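Local atomic coordinates of xylanase and alpha-amylase inhibitor protein (Scadoxus multiflorus, PDB entry 3MU7), a protein that inhibits xylanases and alpha-amylases and is built on the TIM-barrel scaffold of glycosyl hydrolase family 18. Residues Y27-I32 with A176-F181; H62-N67 with V117-D122; L96-L101 with T107-P112; N199-W204 with T246-I251. All coordinates share one frame; numbering follows the deposited sequence. Where two conformers were deposited one is given.

The four contacts sample a (beta/alpha)8 barrel from its axis outward. Interaction 1 spans the interior, near the centre of the chain, between the second and sixth barrel strands. It meets interaction 2 through Trp-178 NE1 and Asp-122 OD1, 2.8 Å apart in a probable hydrogen bond, and their centres are about 13 Å apart. Interaction 2 joins interaction 3 by Leu-118 N and Phe-100 O, also 2.8 Å apart and probably hydrogen-bonded. Interaction 4, whose centre too lies about 13 Å from that of interaction 1, packs on the outside of strand 176-180, where Val-179 CG2 is 3.6 Å from Trp-204 CD2. Interactions 3 and 4 lie on opposite sides of the chain's centre, their own centres about 35 Å apart.

Interaction 1: residues Y27-I32 with A176-F181; sequences YAYVII and AIWVQF
Tyr-29 and Trp-178 meet inside the barrel as a T-shaped pair, the edge of the indole turned to the face of the phenol. The six-membered ring of Trp-178 and the Tyr-29 ring have their centroids 5.2 Å apart and planes at 68°, and CH2 of the indole stands over the centre of the tyrosine ring. The tighter part is at Ile-31, whose CD1 comes obliquely onto the indole, 3.5 Å from Trp-178 CZ2. A chi1 of 9° nearly eclipses CG of Trp-178 with its backbone N, an unusual setting that carries the indole across to strand 29-37. The tyrosine side is looser, with Trp-178 CH2 4.0 Å from Tyr-29 CG, and Tyr-29 is itself partly exposed; Ala-176 stays farther off. With the indole cut back to an alanine, a gap is likely to open between Tyr-29 and Ile-31, and Asp-122 would lose its indole N-H. The contact between the segments is thus wholly apolar, joining strands across the barrel by shape, while the indole's one polar atom is satisfied by Asp-122.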
loop_
_atom_site.group_PDB
_atom_site.type_symbol
_atom_site.label_atom_id
_atom_site.label_comp_id
_atom_site.label_asym_id
_atom_site.label_seq_id
_atom_site.Cartn_x
_atom_site.Cartn_y
_atom_site.Cartn_z
ATOM N N TYR A 27 -3.416 10.481 -8.318
ATOM C CA TYR A 27 -3.166 9.118 -7.857
ATOM C C TYR A 27 -3.827 8.054 -8.709
ATOM O O TYR A 27 -4.992 8.189 -9.089
ATOM C CB TYR A 27 -3.652 8.960 -6.416
ATOM C CG TYR A 27 -3.241 10.077 -5.492
ATOM C CD1 TYR A 27 -4.193 10.943 -4.962
ATOM C CD2 TYR A 27 -1.904 10.283 -5.164
ATOM C CE1 TYR A 27 -3.830 11.963 -4.118
ATOM C CE2 TYR A 27 -1.530 11.297 -4.309
ATOM C CZ TYR A 27 -2.501 12.140 -3.791
ATOM O OH TYR A 27 -2.175 13.162 -2.937
ATOM N N ALA A 28 -3.088 6.981 -8.965
ATOM C CA ALA A 28 -3.611 5.805 -9.643
ATOM C C ALA A 28 -4.168 4.789 -8.640
ATOM O O ALA A 28 -5.062 4.017 -8.971
ATOM C CB ALA A 28 -2.519 5.169 -10.494
ATOM N N TYR A 29 -3.610 4.782 -7.431
ATOM C CA TYR A 29 -4.043 3.893 -6.354
ATOM C C TYR A 29 -4.175 4.716 -5.096
ATOM O O TYR A 29 -3.292 5.528 -4.785
ATOM C CB TYR A 29 -2.990 2.843 -6.023
ATOM C CG TYR A 29 -2.712 1.770 -7.032
ATOM C CD1 TYR A 29 -3.387 0.551 -6.976
ATOM C CD2 TYR A 29 -1.718 1.931 -7.994
ATOM C CE1 TYR A 29 -3.111 -0.472 -7.882
ATOM C CE2 TYR A 29 -1.435 0.913 -8.908
ATOM C CZ TYR A 29 -2.135 -0.280 -8.842
ATOM O OH TYR A 29 -1.861 -1.284 -9.743
ATOM N N VAL A 30 -5.247 4.465 -4.350
ATOM C CA VAL A 30 -5.385 4.967 -2.986
ATOM C C VAL A 30 -5.531 3.756 -2.081
ATOM O O VAL A 30 -6.359 2.877 -2.329
ATOM C CB VAL A 30 -6.559 5.955 -2.827
ATOM C CG1 VAL A 30 -6.697 6.372 -1.378
ATOM C CG2 VAL A 30 -6.326 7.188 -3.671
ATOM N N ILE A 31 -4.679 3.702 -1.061
ATOM C CA ILE A 31 -4.589 2.547 -0.198
ATOM C C ILE A 31 -5.105 2.942 1.179
ATOM O O ILE A 31 -4.475 3.725 1.899
ATOM C CB ILE A 31 -3.135 2.039 -0.076
ATOM C CG1 ILE A 31 -2.466 1.907 -1.454
ATOM C CG2 ILE A 31 -3.114 0.733 0.705
ATOM C CD1 ILE A 31 -0.939 1.844 -1.383
ATOM N N ILE A 32 -6.271 2.413 1.534
ATOM C CA ILE A 32 -6.863 2.695 2.838
ATOM C C ILE A 32 -6.148 1.878 3.912
ATOM O O ILE A 32 -6.139 0.641 3.842
ATOM C CB ILE A 32 -8.370 2.356 2.855
ATOM C CG1 ILE A 32 -9.141 3.165 1.805
ATOM C CG2 ILE A 32 -8.943 2.589 4.258
ATOM C CD1 ILE A 32 -10.521 2.613 1.522
ATOM N N ALA A 176 1.979 -5.794 -7.586
ATOM C CA ALA A 176 2.851 -4.644 -7.430
ATOM C C ALA A 176 3.379 -4.624 -6.020
ATOM O O ALA A 176 2.746 -5.129 -5.092
ATOM C CB ALA A 176 2.108 -3.349 -7.721
ATOM N N ILE A 177 4.558 -4.050 -5.867
ATOM C CA ILE A 177 5.075 -3.761 -4.543
ATOM C C ILE A 177 5.527 -2.314 -4.508
ATOM O O ILE A 177 5.973 -1.771 -5.520
ATOM C CB ILE A 177 6.211 -4.715 -4.130
ATOM C CG1 ILE A 177 7.506 -4.396 -4.866
ATOM C CG2 ILE A 177 5.774 -6.181 -4.263
ATOM C CD1 ILE A 177 8.672 -5.206 -4.390
ATOM N N TRP A 178 5.358 -1.673 -3.361
ATOM C CA TRP A 178 5.930 -0.345 -3.118
ATOM C C TRP A 178 6.898 -0.502 -1.971
ATOM O O TRP A 178 6.515 -0.845 -0.843
ATOM C CB TRP A 178 4.877 0.733 -2.809
ATOM C CG TRP A 178 3.499 0.198 -2.605
ATOM C CD1 TRP A 178 2.994 -0.352 -1.460
ATOM C CD2 TRP A 178 2.450 0.141 -3.580
ATOM N NE1 TRP A 178 1.693 -0.755 -1.670
ATOM C CE2 TRP A 178 1.336 -0.462 -2.959
ATOM C CE3 TRP A 178 2.344 0.540 -4.920
ATOM C CZ2 TRP A 178 0.126 -0.670 -3.633
ATOM C CZ3 TRP A 178 1.144 0.321 -5.590
ATOM C CH2 TRP A 178 0.052 -0.275 -4.945
ATOM N N VAL A 179 8.169 -0.284 -2.274
ATOM C CA VAL A 179 9.225 -0.432 -1.289
ATOM C C VAL A 179 9.331 0.854 -0.475
ATOM O O VAL A 179 9.379 1.950 -1.046
ATOM C CB VAL A 179 10.569 -0.744 -1.983
ATOM C CG1 VAL A 179 11.674 -0.915 -0.968
ATOM C CG2 VAL A 179 10.451 -1.994 -2.860
ATOM N N GLN A 180 9.384 0.723 0.847
ATOM C CA GLN A 180 9.499 1.883 1.719
ATOM C C GLN A 180 10.939 2.366 1.778
ATOM O O GLN A 180 11.736 1.865 2.576
ATOM C CB GLN A 180 9.013 1.553 3.123
ATOM C CG GLN A 180 7.583 1.071 3.210
ATOM C CD GLN A 180 7.228 0.721 4.632
ATOM O OE1 GLN A 180 7.301 1.571 5.525
ATOM N NE2 GLN A 180 6.856 -0.526 4.866
ATOM N N PHE A 181 11.277 3.325 0.923
ATOM C CA PHE A 181 12.609 3.927 0.968
ATOM C C PHE A 181 12.635 5.063 1.987
ATOM O O PHE A 181 12.915 6.215 1.664
ATOM C CB PHE A 181 13.049 4.373 -0.429
ATOM C CG PHE A 181 13.243 3.233 -1.394
ATOM C CD1 PHE A 181 14.317 2.363 -1.256
ATOM C CD2 PHE A 181 12.357 3.034 -2.442
ATOM C CE1 PHE A 181 14.498 1.311 -2.149
ATOM C CE2 PHE A 181 12.542 1.993 -3.340
ATOM C CZ PHE A 181 13.613 1.131 -3.193
#

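Interaction 2: residues H62-N67 with V117-D122; sequences HCQSKN and VLDGID
Gln-64, in the last turn of helix 56-65, and Asp-119, just ahead of strand 120-125, mark the closest backbone approach, their CA atoms 8.7 Å apart. One amide nitrogen then does most of the work. Gln-64 NE2 donates to Val-117 O at 2.8 Å and to Asp-119 OD2 at 2.9 Å, both bonds nearly straight, at 169° and 165°, and both acceptors lying in the amide plane. The carboxylate is turned 70° to that plane, and the N-H reaches OD2 from above the carboxylate plane. With both N-H groups engaged, the amide is held against flipping, and its other end agrees: a water donates to Gln-64 OE1 at 2.8 Å and accepts from Val-117 N. Asp-119 OD2 takes a second bond from Val-70 N, which probably fixes the carboxylate for Gln-64. The helix closes in a Schellman motif with Asn-67 as C-prime, and the disulfide from Cys-63 to Cys-22 ties it to helix 18-23. Gln-64 thereby joins this helix to the loop entering strand 120-125, beside strand 69-76.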
loop_
_atom_site.group_PDB
_atom_site.type_symbol
_atom_site.label_atom_id
_atom_site.label_comp_id
_atom_site.label_asym_id
_atom_site.label_seq_id
_atom_site.Cartn_x
_atom_site.Cartn_y
_atom_site.Cartn_z
ATOM N N HIS A 62 -16.885 6.697 -5.671
ATOM C CA HIS A 62 -16.508 7.894 -6.405
ATOM C C HIS A 62 -15.079 7.773 -6.955
ATOM O O HIS A 62 -14.821 8.055 -8.126
ATOM C CB HIS A 62 -16.630 9.150 -5.550
ATOM C CG HIS A 62 -16.161 10.374 -6.264
ATOM N ND1 HIS A 62 -16.864 10.925 -7.311
ATOM C CD2 HIS A 62 -15.045 11.125 -6.124
ATOM C CE1 HIS A 62 -16.215 11.979 -7.773
ATOM N NE2 HIS A 62 -15.104 12.117 -7.074
ATOM N N CYS A 63 -14.149 7.344 -6.103
ATOM C CA CYS A 63 -12.770 7.087 -6.515
ATOM C C CYS A 63 -12.721 6.153 -7.717
ATOM O O CYS A 63 -12.038 6.441 -8.707
ATOM C CB CYS A 63 -11.988 6.477 -5.361
ATOM S SG CYS A 63 -11.597 7.662 -4.053
ATOM N N GLN A 64 -13.444 5.040 -7.632
ATOM C CA GLN A 64 -13.433 4.046 -8.693
ATOM C C GLN A 64 -14.031 4.594 -9.983
ATOM O O GLN A 64 -13.557 4.273 -11.074
ATOM C CB GLN A 64 -14.154 2.784 -8.237
ATOM C CG GLN A 64 -13.389 2.061 -7.135
ATOM C CD GLN A 64 -14.188 0.973 -6.464
ATOM O OE1 GLN A 64 -15.405 1.069 -6.333
ATOM N NE2 GLN A 64 -13.499 -0.066 -6.011
ATOM N N SER A 65 -15.051 5.440 -9.861
ATOM C CA SER A 65 -15.654 6.087 -11.028
ATOM C C SER A 65 -14.671 7.029 -11.726
ATOM O O SER A 65 -14.831 7.341 -12.910
ATOM C CB SER A 65 -16.936 6.829 -10.638
ATOM O OG SER A 65 -16.666 8.091 -10.051
ATOM N N LYS A 66 -13.650 7.466 -10.992
ATOM C CA LYS A 66 -12.586 8.319 -11.534
ATOM C C LYS A 66 -11.365 7.491 -11.943
ATOM O O LYS A 66 -10.278 8.046 -12.152
ATOM C CB LYS A 66 -12.170 9.386 -10.511
ATOM C CG LYS A 66 -13.276 10.350 -10.075
ATOM C CD LYS A 66 -13.710 11.285 -11.194
ATOM C CE LYS A 66 -12.724 12.427 -11.411
ATOM N NZ LYS A 66 -12.791 13.456 -10.336
ATOM N N ASN A 67 -11.558 6.174 -12.049
ATOM C CA ASN A 67 -10.490 5.258 -12.477
ATOM C C ASN A 67 -9.280 5.371 -11.550
ATOM O O ASN A 67 -8.211 4.831 -11.840
ATOM C CB ASN A 67 -10.052 5.536 -13.922
ATOM C CG ASN A 67 -9.287 4.376 -14.522
ATOM O OD1 ASN A 67 -9.610 3.218 -14.283
ATOM N ND2 ASN A 67 -8.252 4.683 -15.294
ATOM N N VAL A 117 -16.996 -2.570 -3.265
ATOM C CA VAL A 117 -16.142 -3.709 -3.569
ATOM C C VAL A 117 -14.783 -3.137 -3.927
ATOM O O VAL A 117 -14.644 -2.392 -4.897
ATOM C CB VAL A 117 -16.699 -4.564 -4.730
ATOM C CG1 VAL A 117 -15.739 -5.701 -5.062
ATOM C CG2 VAL A 117 -18.080 -5.119 -4.376
ATOM N N LEU A 118 -13.784 -3.479 -3.127
ATOM C CA LEU A 118 -12.445 -2.930 -3.289
ATOM C C LEU A 118 -11.691 -3.575 -4.437
ATOM O O LEU A 118 -12.049 -4.659 -4.912
ATOM C CB LEU A 118 -11.649 -3.075 -1.993
ATOM C CG LEU A 118 -12.228 -2.390 -0.761
ATOM C CD1 LEU A 118 -11.220 -2.486 0.361
ATOM C CD2 LEU A 118 -12.580 -0.935 -1.035
ATOM N N ASP A 119 -10.634 -2.898 -4.873
ATOM C CA ASP A 119 -9.817 -3.361 -5.976
ATOM C C ASP A 119 -8.662 -4.261 -5.573
ATOM O O ASP A 119 -7.934 -4.738 -6.435
ATOM C CB ASP A 119 -9.319 -2.169 -6.775
ATOM C CG ASP A 119 -10.456 -1.368 -7.347
ATOM O OD1 ASP A 119 -11.147 -1.901 -8.242
ATOM O OD2 ASP A 119 -10.685 -0.239 -6.877
ATOM N N GLY A 120 -8.491 -4.500 -4.276
ATOM C CA GLY A 120 -7.436 -5.394 -3.831
ATOM C C GLY A 120 -7.022 -5.185 -2.398
ATOM O O GLY A 120 -7.598 -4.359 -1.672
ATOM N N ILE A 121 -6.002 -5.951 -2.015
ATOM C CA ILE A 121 -5.471 -5.983 -0.658
ATOM C C ILE A 121 -3.982 -5.704 -0.685
ATOM O O ILE A 121 -3.246 -6.298 -1.479
ATOM C CB ILE A 121 -5.712 -7.372 0.013
ATOM C CG1 ILE A 121 -7.202 -7.763 0.018
ATOM C CG2 ILE A 121 -5.085 -7.426 1.412
ATOM C CD1 ILE A 121 -8.107 -6.826 0.798
ATOM N N ASP A 122 -3.558 -4.813 0.204
ATOM C CA ASP A 122 -2.160 -4.435 0.357
ATOM C C ASP A 122 -1.595 -5.037 1.643
ATOM O O ASP A 122 -2.155 -4.845 2.723
ATOM C CB ASP A 122 -2.071 -2.909 0.398
ATOM C CG ASP A 122 -0.678 -2.402 0.667
ATOM O OD1 ASP A 122 0.216 -2.641 -0.171
ATOM O OD2 ASP A 122 -0.486 -1.735 1.705
HETATM O O HOH W 1 -17.360 -0.407 -5.073
#

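Interaction 3: residues L96-L101 with T107-P112; sequences LHKNFL and TSESRP
Asn-99 turns its CG to the side of its backbone N (chi1 -75°), which brings OD1 up to the loop 107-112, while Arg-111 bends at chi2 (-64°) and chi3 (-57°) and folds its guanidinium back over the helix. OD1 of Asn-99 accepts the backbone N-H of Arg-111 at 2.8 Å, from a donor tilted out of the carbonyl plane. The ND2 of Asn-99 donates to Tyr-95 O and reaches a water at 3.0 Å that also accepts from Ser-110 N. Asn-99 O lies over one face of the guanidinium, with CZ of Arg-111 3.5 Å from it. This is the C-terminal end of helix 86-101, with a wider pi-type turn at 97-101, facing the long loop that leads on to the fourth strand of the TIM barrel. Arg-111 NH1 forms a salt bridge with Glu-109 OE1 at 3.2 Å, and also bonds Leu-102 O, while NE bonds Gly-114 O. Replacing Arg-111 by an alanine would probably leave Glu-109 without its charged mate and take from the carbonyls of Leu-102 and Gly-114 the donor that Arg-111 supplies. Beyond the polar groups, Pro-112 CB packs on Phe-100 CZ at 3.8 Å.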
loop_
_atom_site.group_PDB
_atom_site.type_symbol
_atom_site.label_atom_id
_atom_site.label_comp_id
_atom_site.label_asym_id
_atom_site.label_seq_id
_atom_site.Cartn_x
_atom_site.Cartn_y
_atom_site.Cartn_z
ATOM N N LEU A 96 -11.670 -11.099 4.433
ATOM C CA LEU A 96 -11.363 -10.080 3.437
ATOM C C LEU A 96 -12.157 -10.287 2.161
ATOM O O LEU A 96 -12.695 -9.340 1.591
ATOM C CB LEU A 96 -9.873 -10.065 3.120
ATOM C CG LEU A 96 -8.957 -9.612 4.254
ATOM C CD1 LEU A 96 -7.504 -9.875 3.860
ATOM C CD2 LEU A 96 -9.176 -8.139 4.630
ATOM N N HIS A 97 -12.234 -11.531 1.724
ATOM C CA HIS A 97 -12.943 -11.855 0.493
ATOM C C HIS A 97 -14.424 -11.550 0.562
ATOM O O HIS A 97 -14.942 -10.877 -0.314
ATOM C CB HIS A 97 -12.711 -13.327 0.156
ATOM C CG HIS A 97 -13.099 -13.687 -1.237
ATOM N ND1 HIS A 97 -13.808 -14.820 -1.503
ATOM C CD2 HIS A 97 -12.816 -13.121 -2.424
ATOM C CE1 HIS A 97 -13.980 -14.915 -2.799
ATOM N NE2 HIS A 97 -13.431 -13.882 -3.381
ATOM N N LYS A 98 -15.054 -12.037 1.606
ATOM C CA LYS A 98 -16.498 -11.869 1.750
ATOM C C LYS A 98 -16.897 -10.420 1.984
ATOM O O LYS A 98 -17.922 -9.964 1.478
ATOM C CB LYS A 98 -17.028 -12.729 2.898
ATOM C CG LYS A 98 -17.048 -14.219 2.604
ATOM C CD LYS A 98 -17.753 -14.974 3.719
ATOM C CE LYS A 98 -17.951 -16.440 3.368
ATOM N NZ LYS A 98 -18.757 -17.152 4.401
ATOM N N ASN A 99 -16.095 -9.689 2.750
ATOM C CA ASN A 99 -16.496 -8.354 3.185
ATOM C C ASN A 99 -16.041 -7.197 2.314
ATOM O O ASN A 99 -16.678 -6.140 2.327
ATOM C CB ASN A 99 -16.080 -8.120 4.626
ATOM C CG ASN A 99 -16.960 -8.857 5.591
ATOM O OD1 ASN A 99 -18.121 -8.496 5.773
ATOM N ND2 ASN A 99 -16.427 -9.906 6.210
ATOM N N PHE A 100 -14.956 -7.390 1.567
ATOM C CA PHE A 100 -14.336 -6.302 0.814
ATOM C C PHE A 100 -14.150 -6.601 -0.664
ATOM O O PHE A 100 -14.094 -5.673 -1.460
ATOM C CB PHE A 100 -12.972 -5.924 1.416
ATOM C CG PHE A 100 -13.038 -5.439 2.839
ATOM C CD1 PHE A 100 -13.365 -4.116 3.132
ATOM C CD2 PHE A 100 -12.752 -6.305 3.890
ATOM C CE1 PHE A 100 -13.419 -3.671 4.459
ATOM C CE2 PHE A 100 -12.801 -5.870 5.208
ATOM C CZ PHE A 100 -13.133 -4.550 5.493
ATOM N N LEU A 101 -14.028 -7.871 -1.041
ATOM C CA LEU A 101 -13.627 -8.198 -2.412
ATOM C C LEU A 101 -14.744 -8.762 -3.274
ATOM O O LEU A 101 -14.568 -8.966 -4.476
ATOM C CB LEU A 101 -12.414 -9.130 -2.396
ATOM C CG LEU A 101 -11.178 -8.579 -1.672
ATOM C CD1 LEU A 101 -10.127 -9.660 -1.505
ATOM C CD2 LEU A 101 -10.590 -7.367 -2.400
ATOM N N THR A 107 -26.879 -11.770 4.770
ATOM C CA THR A 107 -27.057 -10.665 5.718
ATOM C C THR A 107 -26.050 -10.678 6.876
ATOM O O THR A 107 -25.897 -9.673 7.577
ATOM C CB THR A 107 -28.521 -10.583 6.262
ATOM O OG1 THR A 107 -28.563 -9.760 7.435
ATOM C CG2 THR A 107 -29.065 -11.961 6.606
ATOM N N SER A 108 -25.368 -11.821 7.078
ATOM C CA SER A 108 -24.455 -11.968 8.210
ATOM C C SER A 108 -23.104 -11.249 8.088
ATOM O O SER A 108 -22.401 -11.092 9.085
ATOM C CB SER A 108 -24.241 -13.452 8.522
ATOM O OG SER A 108 -23.619 -14.118 7.438
ATOM N N GLU A 109 -22.745 -10.810 6.883
ATOM C CA GLU A 109 -21.469 -10.113 6.664
ATOM C C GLU A 109 -21.444 -8.756 7.364
ATOM O O GLU A 109 -22.446 -8.040 7.349
ATOM C CB GLU A 109 -21.197 -9.931 5.170
ATOM C CG GLU A 109 -21.027 -11.239 4.407
ATOM C CD GLU A 109 -21.042 -11.066 2.895
ATOM O OE1 GLU A 109 -21.335 -9.939 2.421
ATOM O OE2 GLU A 109 -20.755 -12.059 2.199
ATOM N N SER A 110 -20.298 -8.403 7.970
ATOM C CA SER A 110 -20.166 -7.112 8.652
ATOM C C SER A 110 -20.086 -5.910 7.662
ATOM O O SER A 110 -20.502 -4.804 8.014
ATOM C CB SER A 110 -18.984 -7.118 9.624
ATOM O OG SER A 110 -17.766 -7.330 8.934
ATOM N N ARG A 111 -19.581 -6.156 6.423
ATOM C CA ARG A 111 -19.455 -5.091 5.424
ATOM C C ARG A 111 -18.967 -3.740 6.030
ATOM O O ARG A 111 -19.686 -2.745 6.017
ATOM C CB ARG A 111 -20.772 -4.839 4.676
ATOM C CG ARG A 111 -21.489 -6.079 4.155
ATOM C CD ARG A 111 -20.681 -6.822 3.091
ATOM N NE ARG A 111 -20.317 -5.992 1.930
ATOM C CZ ARG A 111 -19.816 -6.497 0.804
ATOM N NH1 ARG A 111 -19.613 -7.799 0.686
ATOM N NH2 ARG A 111 -19.520 -5.674 -0.205
ATOM N N PRO A 112 -17.746 -3.735 6.528
ATOM C CA PRO A 112 -17.249 -2.477 7.104
ATOM C C PRO A 112 -17.404 -1.268 6.231
ATOM O O PRO A 112 -17.721 -0.189 6.730
ATOM C CB PRO A 112 -15.869 -2.868 7.614
ATOM C CG PRO A 112 -16.126 -4.254 8.127
ATOM C CD PRO A 112 -17.290 -4.834 7.398
HETATM O O HOH W 2 -18.173 -10.685 8.497
#

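Interaction 4: residues N199-W204 with T246-I251; sequences NAWKEW and TKFGGI
Trp-201 and Phe-248 touch through a narrow front: CH2, at the far end of the indole, lies 4.0 Å from CD1 of Phe-248 and 4.1 Å from its CA. It approaches the phenyl ring at the edge, near the ring plane, and the side chains run roughly perpendicular to one another. Placing the indole CG anti to the backbone N (chi1 162°) swings the ring out from helix 195-207 to make this reach. The same helix passes near Lys-247, whose extended chain brings NZ to 4.4 Å from Trp-204 O; the ammonium's own partners are Ser-205 O and Ala-208 O, carbonyls in the last turn of the helix and just past its end.

In the next shell, Ala-242 of helix 231-242 and Leu-215 of strand 213-218 pack against both aromatic side chains, and Val-213 adds to the bed under Trp-201. On the other ring, Gly-250 N sits 3.7 Å above the plane of Phe-248, over its centre. Gly-250 adopts backbone angles at which a CB would collide with the carbonyl O before it, so glycine is needed here. Strand 248-254 is itself held by backbone bonds from Gly-249 to Val-213 and Gly-250 to Leu-215. An outer helix set over parallel strands, with an aromatic side chain reaching past one strand to the start of the next, belongs to the helix-sheet interface of a TIM barrel.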
loop_
_atom_site.group_PDB
_atom_site.type_symbol
_atom_site.label_atom_id
_atom_site.label_comp_id
_atom_site.label_asym_id
_atom_site.label_seq_id
_atom_site.Cartn_x
_atom_site.Cartn_y
_atom_site.Cartn_z
ATOM N N ASN A 199 21.370 1.977 -5.001
ATOM C CA ASN A 199 21.815 0.588 -4.860
ATOM C C ASN A 199 20.665 -0.332 -4.447
ATOM O O ASN A 199 20.493 -1.406 -5.014
ATOM C CB ASN A 199 22.974 0.473 -3.865
ATOM C CG ASN A 199 24.278 1.026 -4.415
ATOM O OD1 ASN A 199 24.471 1.123 -5.626
ATOM N ND2 ASN A 199 25.187 1.384 -3.516
ATOM N N ALA A 200 19.870 0.105 -3.474
ATOM C CA ALA A 200 18.702 -0.660 -3.030
ATOM C C ALA A 200 17.651 -0.777 -4.141
ATOM O O ALA A 200 17.124 -1.864 -4.390
ATOM C CB ALA A 200 18.107 -0.041 -1.774
ATOM N N TRP A 201 17.365 0.325 -4.828
ATOM C CA TRP A 201 16.452 0.270 -5.968
ATOM C C TRP A 201 16.914 -0.735 -7.016
ATOM O O TRP A 201 16.109 -1.509 -7.527
ATOM C CB TRP A 201 16.281 1.638 -6.636
ATOM C CG TRP A 201 15.710 1.491 -8.028
ATOM C CD1 TRP A 201 16.389 1.596 -9.212
ATOM C CD2 TRP A 201 14.365 1.145 -8.371
ATOM N NE1 TRP A 201 15.545 1.355 -10.267
ATOM C CE2 TRP A 201 14.294 1.078 -9.781
ATOM C CE3 TRP A 201 13.208 0.891 -7.622
ATOM C CZ2 TRP A 201 13.109 0.775 -10.459
ATOM C CZ3 TRP A 201 12.030 0.586 -8.296
ATOM C CH2 TRP A 201 11.991 0.535 -9.699
ATOM N N LYS A 202 18.199 -0.739 -7.346
ATOM C CA LYS A 202 18.720 -1.646 -8.363
ATOM C C LYS A 202 18.463 -3.082 -7.978
ATOM O O LYS A 202 18.053 -3.874 -8.775
ATOM C CB LYS A 202 20.234 -1.402 -8.634
ATOM C CG LYS A 202 20.534 -0.179 -9.486
ATOM C CD LYS A 202 22.048 0.108 -9.659
ATOM C CE LYS A 202 22.296 1.613 -9.604
ATOM N NZ LYS A 202 23.032 2.009 -10.705
ATOM N N GLU A 203 18.704 -3.374 -6.708
ATOM C CA GLU A 203 18.462 -4.727 -6.241
ATOM C C GLU A 203 16.980 -5.120 -6.290
ATOM O O GLU A 203 16.640 -6.199 -6.778
ATOM C CB GLU A 203 19.033 -4.976 -4.847
ATOM C CG GLU A 203 18.872 -6.436 -4.477
ATOM C CD GLU A 203 19.696 -6.897 -3.303
ATOM O OE1 GLU A 203 20.056 -6.088 -2.426
ATOM O OE2 GLU A 203 19.963 -8.110 -3.264
ATOM N N TRP A 204 16.110 -4.250 -5.777
ATOM C CA TRP A 204 14.668 -4.516 -5.799
ATOM C C TRP A 204 14.151 -4.691 -7.220
ATOM O O TRP A 204 13.417 -5.638 -7.508
ATOM C CB TRP A 204 13.895 -3.416 -5.071
ATOM C CG TRP A 204 13.941 -3.570 -3.587
ATOM C CD1 TRP A 204 14.786 -2.945 -2.715
ATOM C CD2 TRP A 204 13.110 -4.422 -2.801
ATOM N NE1 TRP A 204 14.533 -3.356 -1.429
ATOM C CE2 TRP A 204 13.505 -4.264 -1.454
ATOM C CE3 TRP A 204 12.070 -5.310 -3.104
ATOM C CZ2 TRP A 204 12.891 -4.960 -0.412
ATOM C CZ3 TRP A 204 11.466 -5.998 -2.076
ATOM C CH2 TRP A 204 11.878 -5.821 -0.741
ATOM N N THR A 246 12.238 -2.294 -16.629
ATOM C CA THR A 246 10.969 -2.790 -17.152
ATOM C C THR A 246 9.928 -2.970 -16.042
ATOM O O THR A 246 8.732 -3.071 -16.314
ATOM C CB THR A 246 11.155 -4.129 -17.904
ATOM O OG1 THR A 246 11.742 -5.093 -17.024
ATOM C CG2 THR A 246 12.054 -3.944 -19.126
ATOM N N LYS A 247 10.395 -2.999 -14.795
ATOM C CA LYS A 247 9.517 -3.155 -13.640
ATOM C C LYS A 247 9.105 -1.836 -12.995
ATOM O O LYS A 247 8.349 -1.848 -12.033
ATOM C CB LYS A 247 10.182 -4.027 -12.574
ATOM C CG LYS A 247 10.282 -5.496 -12.905
ATOM C CD LYS A 247 10.796 -6.237 -11.687
ATOM C CE LYS A 247 11.280 -7.619 -12.034
ATOM N NZ LYS A 247 12.242 -8.059 -10.999
ATOM N N PHE A 248 9.601 -0.702 -13.484
ATOM C CA PHE A 248 9.297 0.576 -12.839
ATOM C C PHE A 248 7.799 0.854 -12.870
ATOM O O PHE A 248 7.206 0.986 -13.936
ATOM C CB PHE A 248 10.049 1.715 -13.522
ATOM C CG PHE A 248 9.700 3.076 -12.989
ATOM C CD1 PHE A 248 10.036 3.434 -11.693
ATOM C CD2 PHE A 248 9.041 4.002 -13.789
ATOM C CE1 PHE A 248 9.726 4.695 -11.197
ATOM C CE2 PHE A 248 8.720 5.266 -13.301
ATOM C CZ PHE A 248 9.065 5.614 -12.002
ATOM N N GLY A 249 7.183 0.930 -11.692
ATOM C CA GLY A 249 5.743 1.152 -11.607
ATOM C C GLY A 249 5.360 2.604 -11.408
ATOM O O GLY A 249 4.283 3.034 -11.827
ATOM N N GLY A 250 6.244 3.368 -10.776
ATOM C CA GLY A 250 5.944 4.732 -10.361
ATOM C C GLY A 250 6.422 4.940 -8.937
ATOM O O GLY A 250 7.387 4.298 -8.495
ATOM N N ILE A 251 5.766 5.849 -8.219
ATOM C CA ILE A 251 6.093 6.079 -6.815
ATOM C C ILE A 251 4.890 5.853 -5.913
ATOM O O ILE A 251 3.742 5.910 -6.351
ATOM C CB ILE A 251 6.701 7.483 -6.544
ATOM C CG1 ILE A 251 5.689 8.591 -6.846
ATOM C CG2 ILE A 251 8.023 7.663 -7.305
ATOM C CD1 ILE A 251 6.127 9.981 -6.397
#